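Local coordinates for protein O-methyltransferase, putative (Bacillus cereus, PDB 3DUW) that probably transfers a methyl group from S-adenosylmethionine to a hydroxyl of its substrate, and is captured here with the product S-adenosyl-L-homocysteine bound, at residues A[143-147]-A[182-187]; A[146-151]-A[189-194]. One frame throughout, in Å; residues are numbered along the deposited sequence.

Contact 1 (A[143-147]-A[182-187])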
ATOM      1  N   LYS A 143      -7.968  -0.659  19.044  1.00  9.54           N
ATOM      2  CA  LYS A 143      -8.507   0.342  18.141  1.00 10.56           C
ATOM      3  C   LYS A 143      -9.422   1.378  18.783  1.00 10.26           C
ATOM      4  O   LYS A 143      -9.617   2.458  18.225  1.00 10.62           O
ATOM      5  CB  LYS A 143      -9.193  -0.352  16.958  1.00 10.66           C
ATOM      6  CG  LYS A 143      -8.322  -1.433  16.290  1.00 16.89           C
ATOM      7  CD  LYS A 143      -6.900  -0.945  16.015  1.00 16.56           C
ATOM      8  CE  LYS A 143      -6.063  -1.951  15.210  1.00 12.62           C
ATOM      9  NZ  LYS A 143      -5.699  -3.222  15.910  1.00 14.13           N
ATOM     10  N   GLN A 144      -9.976   1.080  19.955  1.00 10.65           N
ATOM     11  CA  GLN A 144     -10.823   2.074  20.603  1.00 11.50           C
ATOM     12  C   GLN A 144      -9.996   3.310  20.953  1.00 10.43           C
ATOM     13  O   GLN A 144     -10.538   4.402  21.109  1.00 11.13           O
ATOM     14  CB  GLN A 144     -11.502   1.523  21.868  1.00 15.70           C
ATOM     15  CG  GLN A 144     -10.669   0.618  22.744  1.00 16.54           C
ATOM     16  CD  GLN A 144     -10.777  -0.837  22.334  1.00 15.27           C
ATOM     17  OE1 GLN A 144     -10.158  -1.266  21.366  1.00 13.51           O
ATOM     18  NE2 GLN A 144     -11.576  -1.605  23.071  1.00 16.48           N
ATOM     19  N   ASN A 145      -8.678   3.147  21.047  1.00  9.95           N
ATOM     20  CA  ASN A 145      -7.793   4.259  21.383  1.00 10.40           C
ATOM     21  C   ASN A 145      -7.085   4.892  20.188  1.00  8.83           C
ATOM     22  O   ASN A 145      -6.180   5.709  20.364  1.00  9.77           O
ATOM     23  CB  ASN A 145      -6.752   3.813  22.413  1.00 10.38           C
ATOM     24  CG  ASN A 145      -7.174   4.122  23.838  1.00 12.20           C
ATOM     25  OD1 ASN A 145      -6.901   3.350  24.760  1.00 13.26           O
ATOM     26  ND2 ASN A 145      -7.830   5.262  24.026  1.00 10.99           N
ATOM     27  N   ASN A 146      -7.492   4.531  18.976  1.00  8.84           N
ATOM     28  CA  ASN A 146      -6.861   5.105  17.797  1.00  8.30           C
ATOM     29  C   ASN A 146      -6.862   6.632  17.772  1.00  8.99           C
ATOM     30  O   ASN A 146      -5.905   7.239  17.301  1.00  9.26           O
ATOM     31  CB  ASN A 146      -7.504   4.552  16.527  1.00  9.25           C
ATOM     32  CG  ASN A 146      -6.780   3.326  16.010  1.00  8.51           C
ATOM     33  OD1 ASN A 146      -6.294   2.506  16.787  1.00  8.43           O
ATOM     34  ND2 ASN A 146      -6.705   3.194  14.691  1.00  9.83           N
ATOM     35  N   PRO A 147      -7.931   7.278  18.275  1.00  9.09           N
ATOM     36  CA  PRO A 147      -7.918   8.747  18.257  1.00 10.34           C
ATOM     37  C   PRO A 147      -6.715   9.296  19.026  1.00  9.66           C
ATOM     38  O   PRO A 147      -5.986  10.159  18.537  1.00  9.99           O
ATOM     39  CB  PRO A 147      -9.239   9.111  18.928  1.00 11.88           C
ATOM     40  CG  PRO A 147     -10.132   7.989  18.523  1.00 10.73           C
ATOM     41  CD  PRO A 147      -9.249   6.772  18.702  1.00  9.82           C
ATOM     42  N   PRO A 182     -16.972  -0.811  20.529  1.00 12.13           N
ATOM     43  CA  PRO A 182     -16.078   0.315  20.812  1.00 11.99           C
ATOM     44  C   PRO A 182     -14.898   0.427  19.843  1.00 10.71           C
ATOM     45  O   PRO A 182     -14.338   1.509  19.659  1.00  9.97           O
ATOM     46  CB  PRO A 182     -15.644   0.055  22.254  1.00 12.98           C
ATOM     47  CG  PRO A 182     -15.684  -1.439  22.354  1.00 14.18           C
ATOM     48  CD  PRO A 182     -16.979  -1.769  21.647  1.00 13.78           C
ATOM     49  N   ARG A 183     -14.525  -0.689  19.226  1.00 10.56           N
ATOM     50  CA  ARG A 183     -13.424  -0.693  18.268  1.00  9.63           C
ATOM     51  C   ARG A 183     -13.869  -0.011  16.976  1.00  9.62           C
ATOM     52  O   ARG A 183     -13.090   0.698  16.331  1.00 10.02           O
ATOM     53  CB  ARG A 183     -12.978  -2.130  17.997  1.00  9.95           C
ATOM     54  CG  ARG A 183     -12.426  -2.817  19.237  1.00 11.00           C
ATOM     55  CD  ARG A 183     -12.245  -4.302  19.021  1.00 14.45           C
ATOM     56  NE  ARG A 183     -13.520  -4.957  18.752  1.00 15.19           N
ATOM     57  CZ  ARG A 183     -13.667  -6.266  18.583  1.00 16.86           C
ATOM     58  NH1 ARG A 183     -12.613  -7.068  18.657  1.00 20.08           N
ATOM     59  NH2 ARG A 183     -14.867  -6.771  18.338  1.00 17.53           N
ATOM     60  N   VAL A 184     -15.127  -0.225  16.599  1.00  9.34           N
ATOM     61  CA  VAL A 184     -15.675   0.397  15.401  1.00 10.19           C
ATOM     62  C   VAL A 184     -15.799   1.904  15.637  1.00  9.59           C
ATOM     63  O   VAL A 184     -15.461   2.709  14.771  1.00  9.75           O
ATOM     64  CB  VAL A 184     -17.068  -0.185  15.047  1.00  9.64           C
ATOM     65  CG1 VAL A 184     -17.714   0.634  13.939  1.00 11.14           C
ATOM     66  CG2 VAL A 184     -16.924  -1.635  14.603  1.00 12.42           C
ATOM     67  N   GLN A 185     -16.285   2.293  16.811  1.00  9.71           N
ATOM     68  CA  GLN A 185     -16.417   3.713  17.112  1.00  9.49           C
ATOM     69  C   GLN A 185     -15.033   4.362  17.140  1.00  8.96           C
ATOM     70  O   GLN A 185     -14.850   5.463  16.626  1.00  8.62           O
ATOM     71  CB  GLN A 185     -17.144   3.916  18.447  1.00 10.88           C
ATOM     72  CG  GLN A 185     -18.589   3.415  18.431  1.00 12.25           C
ATOM     73  CD  GLN A 185     -19.473   4.161  17.440  1.00 13.39           C
ATOM     74  OE1 GLN A 185     -20.547   3.684  17.068  1.00 14.23           O
ATOM     75  NE2 GLN A 185     -19.032   5.339  17.019  1.00 11.14           N
ATOM     76  N   GLY A 186     -14.059   3.668  17.721  1.00  8.07           N
ATOM     77  CA  GLY A 186     -12.707   4.200  17.773  1.00  8.41           C
ATOM     78  C   GLY A 186     -12.138   4.452  16.387  1.00  8.36           C
ATOM     79  O   GLY A 186     -11.490   5.473  16.155  1.00  8.67           O
ATOM     80  N   ILE A 187     -12.371   3.528  15.459  1.00  8.48           N
ATOM     81  CA  ILE A 187     -11.865   3.696  14.104  1.00  8.37           C
ATOM     82  C   ILE A 187     -12.571   4.859  13.408  1.00  7.49           C
ATOM     83  O   ILE A 187     -11.939   5.620  12.681  1.00  8.56           O
ATOM     84  CB  ILE A 187     -12.023   2.394  13.282  1.00  8.86           C
ATOM     85  CG1 ILE A 187     -11.041   1.334  13.799  1.00  9.61           C
ATOM     86  CG2 ILE A 187     -11.805   2.670  11.806  1.00 14.21           C
ATOM     87  CD1 ILE A 187      -9.586   1.757  13.750  1.00 15.99           C
TER

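Contact 2 (A[146-151]-A[189-194]). With SAH (S-adenosyl-L-homocysteine), chain C.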
ATOM      1  N   ASN A 146      -7.492   4.531  18.976  1.00  8.84           N
ATOM      2  CA  ASN A 146      -6.861   5.105  17.797  1.00  8.30           C
ATOM      3  C   ASN A 146      -6.862   6.632  17.772  1.00  8.99           C
ATOM      4  O   ASN A 146      -5.905   7.239  17.301  1.00  9.26           O
ATOM      5  CB  ASN A 146      -7.504   4.552  16.527  1.00  9.25           C
ATOM      6  CG  ASN A 146      -6.780   3.326  16.010  1.00  8.51           C
ATOM      7  OD1 ASN A 146      -6.294   2.506  16.787  1.00  8.43           O
ATOM      8  ND2 ASN A 146      -6.705   3.194  14.691  1.00  9.83           N
ATOM      9  N   PRO A 147      -7.931   7.278  18.275  1.00  9.09           N
ATOM     10  CA  PRO A 147      -7.918   8.747  18.257  1.00 10.34           C
ATOM     11  C   PRO A 147      -6.715   9.296  19.026  1.00  9.66           C
ATOM     12  O   PRO A 147      -5.986  10.159  18.537  1.00  9.99           O
ATOM     13  CB  PRO A 147      -9.239   9.111  18.928  1.00 11.88           C
ATOM     14  CG  PRO A 147     -10.132   7.989  18.523  1.00 10.73           C
ATOM     15  CD  PRO A 147      -9.249   6.772  18.702  1.00  9.82           C
ATOM     16  N   ALA A 148      -6.506   8.777  20.232  1.00 10.01           N
ATOM     17  CA  ALA A 148      -5.397   9.212  21.070  1.00 10.26           C
ATOM     18  C   ALA A 148      -4.053   8.816  20.465  1.00  9.68           C
ATOM     19  O   ALA A 148      -3.097   9.596  20.500  1.00  9.52           O
ATOM     20  CB  ALA A 148      -5.542   8.623  22.478  1.00 10.12           C
ATOM     21  N   TYR A 149      -3.969   7.610  19.908  1.00  9.69           N
ATOM     22  CA  TYR A 149      -2.714   7.171  19.307  1.00  9.62           C
ATOM     23  C   TYR A 149      -2.370   8.019  18.089  1.00  9.28           C
ATOM     24  O   TYR A 149      -1.201   8.290  17.829  1.00 10.00           O
ATOM     25  CB  TYR A 149      -2.778   5.688  18.921  1.00  8.48           C
ATOM     26  CG  TYR A 149      -2.987   4.756  20.102  1.00  8.43           C
ATOM     27  CD1 TYR A 149      -2.459   5.059  21.362  1.00  8.89           C
ATOM     28  CD2 TYR A 149      -3.709   3.575  19.960  1.00  8.78           C
ATOM     29  CE1 TYR A 149      -2.652   4.212  22.443  1.00  9.52           C
ATOM     30  CE2 TYR A 149      -3.904   2.718  21.036  1.00 10.12           C
ATOM     31  CZ  TYR A 149      -3.375   3.046  22.277  1.00  9.59           C
ATOM     32  OH  TYR A 149      -3.586   2.221  23.356  1.00  9.93           O
ATOM     33  N   PHE A 150      -3.387   8.442  17.344  1.00  9.86           N
ATOM     34  CA  PHE A 150      -3.160   9.280  16.170  1.00  9.35           C
ATOM     35  C   PHE A 150      -2.587  10.624  16.613  1.00 10.10           C
ATOM     36  O   PHE A 150      -1.644  11.133  16.014  1.00 10.53           O
ATOM     37  CB  PHE A 150      -4.464   9.500  15.394  1.00 11.41           C
ATOM     38  CG  PHE A 150      -4.343  10.501  14.280  1.00 10.54           C
ATOM     39  CD1 PHE A 150      -3.396  10.334  13.271  1.00 10.87           C
ATOM     40  CD2 PHE A 150      -5.161  11.624  14.250  1.00 12.36           C
ATOM     41  CE1 PHE A 150      -3.264  11.278  12.250  1.00  9.83           C
ATOM     42  CE2 PHE A 150      -5.039  12.571  13.235  1.00 12.81           C
ATOM     43  CZ  PHE A 150      -4.087  12.399  12.232  1.00 11.92           C
ATOM     44  N   GLU A 151      -3.153  11.195  17.673  1.00 10.84           N
ATOM     45  CA  GLU A 151      -2.662  12.473  18.169  1.00 11.08           C
ATOM     46  C   GLU A 151      -1.217  12.342  18.638  1.00 10.98           C
ATOM     47  O   GLU A 151      -0.398  13.233  18.402  1.00 11.86           O
ATOM     48  CB  GLU A 151      -3.555  12.988  19.298  1.00 13.79           C
ATOM     49  CG  GLU A 151      -4.927  13.441  18.822  1.00 13.41           C
ATOM     50  CD  GLU A 151      -4.850  14.583  17.822  1.00 14.34           C
ATOM     51  OE1 GLU A 151      -4.162  15.579  18.116  1.00 14.76           O
ATOM     52  OE2 GLU A 151      -5.477  14.487  16.744  1.00 15.13           O
ATOM     53  N   ARG A 189     -13.762   7.520  14.846  1.00  8.90           N
ATOM     54  CA  ARG A 189     -13.211   8.733  15.458  1.00  8.96           C
ATOM     55  C   ARG A 189     -11.860   9.044  14.801  1.00  8.87           C
ATOM     56  O   ARG A 189     -11.497  10.206  14.602  1.00  8.73           O
ATOM     57  CB  ARG A 189     -12.991   8.523  16.963  1.00 10.85           C
ATOM     58  CG  ARG A 189     -14.241   8.264  17.800  1.00 13.06           C
ATOM     59  CD  ARG A 189     -15.168   9.467  17.813  1.00 12.83           C
ATOM     60  NE  ARG A 189     -16.036   9.488  16.643  1.00 12.69           N
ATOM     61  CZ  ARG A 189     -17.016   8.616  16.434  1.00 12.24           C
ATOM     62  NH1 ARG A 189     -17.253   7.657  17.321  1.00 12.77           N
ATOM     63  NH2 ARG A 189     -17.756   8.696  15.337  1.00 13.26           N
ATOM     64  N   PHE A 190     -11.122   7.984  14.485  1.00  7.96           N
ATOM     65  CA  PHE A 190      -9.808   8.062  13.850  1.00  8.15           C
ATOM     66  C   PHE A 190      -9.916   8.698  12.454  1.00  7.43           C
ATOM     67  O   PHE A 190      -9.185   9.636  12.140  1.00  8.21           O
ATOM     68  CB  PHE A 190      -9.239   6.636  13.792  1.00  8.18           C
ATOM     69  CG  PHE A 190      -7.865   6.518  13.191  1.00  8.62           C
ATOM     70  CD1 PHE A 190      -6.815   7.334  13.596  1.00 13.38           C
ATOM     71  CD2 PHE A 190      -7.601   5.503  12.272  1.00 10.39           C
ATOM     72  CE1 PHE A 190      -5.519   7.135  13.095  1.00 14.74           C
ATOM     73  CE2 PHE A 190      -6.317   5.297  11.771  1.00  7.90           C
ATOM     74  CZ  PHE A 190      -5.275   6.109  12.180  1.00 12.12           C
ATOM     75  N   TYR A 191     -10.831   8.197  11.626  1.00  8.19           N
ATOM     76  CA  TYR A 191     -11.031   8.755  10.284  1.00  7.50           C
ATOM     77  C   TYR A 191     -11.369  10.245  10.402  1.00  7.04           C
ATOM     78  O   TYR A 191     -10.804  11.087   9.700  1.00  8.41           O
ATOM     79  CB  TYR A 191     -12.194   8.052   9.569  1.00  7.19           C
ATOM     80  CG  TYR A 191     -11.870   6.734   8.896  1.00  6.61           C
ATOM     81  CD1 TYR A 191     -11.445   6.689   7.569  1.00  6.97           C
ATOM     82  CD2 TYR A 191     -12.054   5.527   9.568  1.00  6.42           C
ATOM     83  CE1 TYR A 191     -11.222   5.469   6.925  1.00  7.42           C
ATOM     84  CE2 TYR A 191     -11.833   4.305   8.938  1.00  7.12           C
ATOM     85  CZ  TYR A 191     -11.420   4.285   7.613  1.00  7.27           C
ATOM     86  OH  TYR A 191     -11.225   3.080   6.967  1.00  8.02           O
ATOM     87  N   GLU A 192     -12.296  10.561  11.299  1.00  8.14           N
ATOM     88  CA  GLU A 192     -12.727  11.938  11.510  1.00  9.36           C
ATOM     89  C   GLU A 192     -11.593  12.861  11.945  1.00  9.03           C
ATOM     90  O   GLU A 192     -11.488  13.986  11.463  1.00 10.21           O
ATOM     91  CB  GLU A 192     -13.854  11.970  12.544  1.00 10.59           C
ATOM     92  CG  GLU A 192     -15.155  11.352  12.050  1.00 11.73           C
ATOM     93  CD  GLU A 192     -16.089  10.962  13.183  1.00 14.63           C
ATOM     94  OE1 GLU A 192     -15.857  11.396  14.330  1.00 17.47           O
ATOM     95  OE2 GLU A 192     -17.060  10.221  12.929  1.00 14.55           O
ATOM     96  N   LEU A 193     -10.747  12.393  12.855  1.00  8.96           N
ATOM     97  CA  LEU A 193      -9.637  13.213  13.321  1.00  9.53           C
ATOM     98  C   LEU A 193      -8.626  13.478  12.218  1.00 10.58           C
ATOM     99  O   LEU A 193      -8.069  14.572  12.122  1.00 10.61           O
ATOM    100  CB  LEU A 193      -8.957  12.550  14.513  1.00 10.59           C
ATOM    101  CG  LEU A 193      -9.686  12.821  15.826  1.00 12.47           C
ATOM    102  CD1 LEU A 193      -9.117  11.940  16.918  1.00 13.50           C
ATOM    103  CD2 LEU A 193      -9.542  14.298  16.187  1.00 13.25           C
ATOM    104  N   ILE A 194      -8.381  12.469  11.391  1.00 10.02           N
ATOM    105  CA  ILE A 194      -7.458  12.624  10.279  1.00 10.29           C
ATOM    106  C   ILE A 194      -7.989  13.729   9.370  1.00 11.79           C
ATOM    107  O   ILE A 194      -7.237  14.594   8.922  1.00 11.62           O
ATOM    108  CB  ILE A 194      -7.331  11.310   9.479  1.00 11.03           C
ATOM    109  CG1 ILE A 194      -6.617  10.258  10.329  1.00 11.62           C
ATOM    110  CG2 ILE A 194      -6.587  11.562   8.175  1.00 12.77           C
ATOM    111  CD1 ILE A 194      -6.631   8.864   9.721  1.00 13.51           C
TER
HETATM  112  N   SAH C 224       0.720  -5.785  15.187  1.00 11.93           N
HETATM  113  CA  SAH C 224       0.983  -7.130  15.822  1.00 10.12           C
HETATM  114  CB  SAH C 224      -0.220  -7.604  16.565  1.00  9.75           C
HETATM  115  CG  SAH C 224      -0.724  -6.756  17.709  1.00  8.77           C
HETATM  116  SD  SAH C 224      -2.371  -7.392  18.244  1.00  8.66           S
HETATM  117  C   SAH C 224       1.278  -8.150  14.672  1.00  9.76           C
HETATM  118  O   SAH C 224       1.185  -7.766  13.502  1.00  9.82           O
HETATM  119  OXT SAH C 224       1.609  -9.337  15.026  1.00 12.97           O
HETATM  120  C5' SAH C 224      -2.861  -6.075  19.282  1.00  9.29           C
HETATM  121  C4' SAH C 224      -1.910  -5.952  20.568  1.00  8.72           C
HETATM  122  O4' SAH C 224      -2.483  -4.827  21.231  1.00  9.36           O
HETATM  123  C3' SAH C 224      -2.006  -7.069  21.597  1.00  8.29           C
HETATM  124  O3' SAH C 224      -0.743  -7.698  21.826  1.00  8.39           O
HETATM  125  C2' SAH C 224      -2.596  -6.324  22.861  1.00  9.79           C
HETATM  126  O2' SAH C 224      -2.182  -6.903  24.090  1.00  8.87           O
HETATM  127  C1' SAH C 224      -2.111  -4.906  22.641  1.00  8.67           C
HETATM  128  N9  SAH C 224      -2.740  -3.931  23.315  1.00  9.34           N
HETATM  129  C8  SAH C 224      -4.065  -3.729  23.662  1.00 10.28           C
HETATM  130  N7  SAH C 224      -4.301  -2.644  24.331  1.00  9.37           N
HETATM  131  C5  SAH C 224      -3.030  -2.031  24.462  1.00 10.11           C
HETATM  132  C6  SAH C 224      -2.632  -0.800  25.101  1.00  9.79           C
HETATM  133  N6  SAH C 224      -3.483   0.025  25.725  1.00 12.54           N
HETATM  134  N1  SAH C 224      -1.293  -0.516  25.028  1.00 11.81           N
HETATM  135  C2  SAH C 224      -0.389  -1.327  24.403  1.00 10.36           C
HETATM  136  N3  SAH C 224      -0.729  -2.511  23.783  1.00 11.06           N
HETATM  137  C4  SAH C 224      -2.063  -2.799  23.851  1.00  8.92           C

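Contact 1 (A[143-147]-A[182-187])
Ile187 turns its CG1 branch back beside its own backbone N (chi1 -71°), and the bend at chi2 brings CD1 up against both Lys143 and Asn146: CD1 lies 3.9 Å from Lys143 CB and 3.4 Å from Asn146 ND2. Gln144 takes the less common torsion, CG between the backbone N and the carbonyl carbon (chi1 39°), which swings its amide alongside Arg183 and sets its OE1 3.5 Å from Arg183 CG. In this Rossmann-like class I methyltransferase fold, the contact joins the 3-10 turn 143-145, at the head of helix 146-155, to the first turns of helix 182-196. Gln144 and Arg183 point the same way, but the amide touches the aliphatic part of the arginine; the guanidinium is taken by Asp181 in a salt bridge. Of the Lys143 side chain, CB is the part that meets Ile187. Its chain, bent at chi2 and chi4, carries NZ away to a salt bridge with Asp140 and a hydrogen bond with Ala141 O. Asp140 also bonds the bound S-adenosyl-L-homocysteine, so Lys143 links this packing to the cofactor site. No conventional hydrogen bond crosses between the segments. The backbones come closest at Gly186, whose CA is 4.0 Å from Gln144 CA. Gly186 CA makes a CA-H...O contact with Lys143 O at 3.6 Å, 141° at the hydrogen.

Contact 2 (A[146-151]-A[189-194])
Phe150 and Phe190 meet in an offset edge-to-face pair, the edge of Phe190 toward the face of Phe150, with centroids 5.7 Å apart and planes at 77°. With CG anti to the backbone N (chi1 172°), the Phe150 ring extends toward Leu193 and Ile194; Phe150 CB sits at the edge of the Phe190 ring, 3.5 Å from Phe190 CE1. Ile194 meets both rings: its CG1 makes a CH-pi contact 4.0 Å from the Phe150 centroid, while its CD1 lies over the centre of one Phe190 face. The opposite face of Phe190 takes Asn146 ND2, 3.5 Å from Phe190 CD2, with the amide nearly upright on the ring. Farther out, Pro147 wedges between Arg189 and Leu193; Pro147 CB to Leu193 CD1, at 3.5 Å, is a tight carbon pair. Arg189 gives the proline its CB, then bends at chi2 and chi3 to grip Glu192 side-on, NE to OE1 and NH2 to OE2. The short helix segments run at 33°, axes 8.7 Å apart; Val200 packs against Phe150 and Ile194, and Ile217 against Phe190 and Ile194. Leu18 of the second subunit also packs on Ile194. Tyr149 faces the other way, its OH 3.2 Å from N6 of S-adenosyl-L-homocysteine and hydrogen-bonded to Asp142. With no hydrogen bond between the segments, cohesion rests on apolar and ring contacts, and the Arg189-Glu192 pair is satisfied within one helix.

In the fold
From the N terminus, the chain builds strands 61-65, 85-90, 112-116 and 136-139 before reaching 143-147, where contact 1 begins. It runs on through helix 146-155 and strand 162-166, then through a long connection to helix 182-196, whose first turns close the loop of contact 1 at 182-187. Contact 2 starts at 146-151, overlapping the first segment, and closes about two turns later, at 189-194, so the two loops cross instead of nesting. Sharing Asn146 and Pro147, with centres 8 Å apart, they form one seam along the two helices and the 3-10 turn before the first. It ties helix 146-155, which carries Tyr149 of the ligand pocket, to helix 182-196, which packs on strands 200-209 and 214-221.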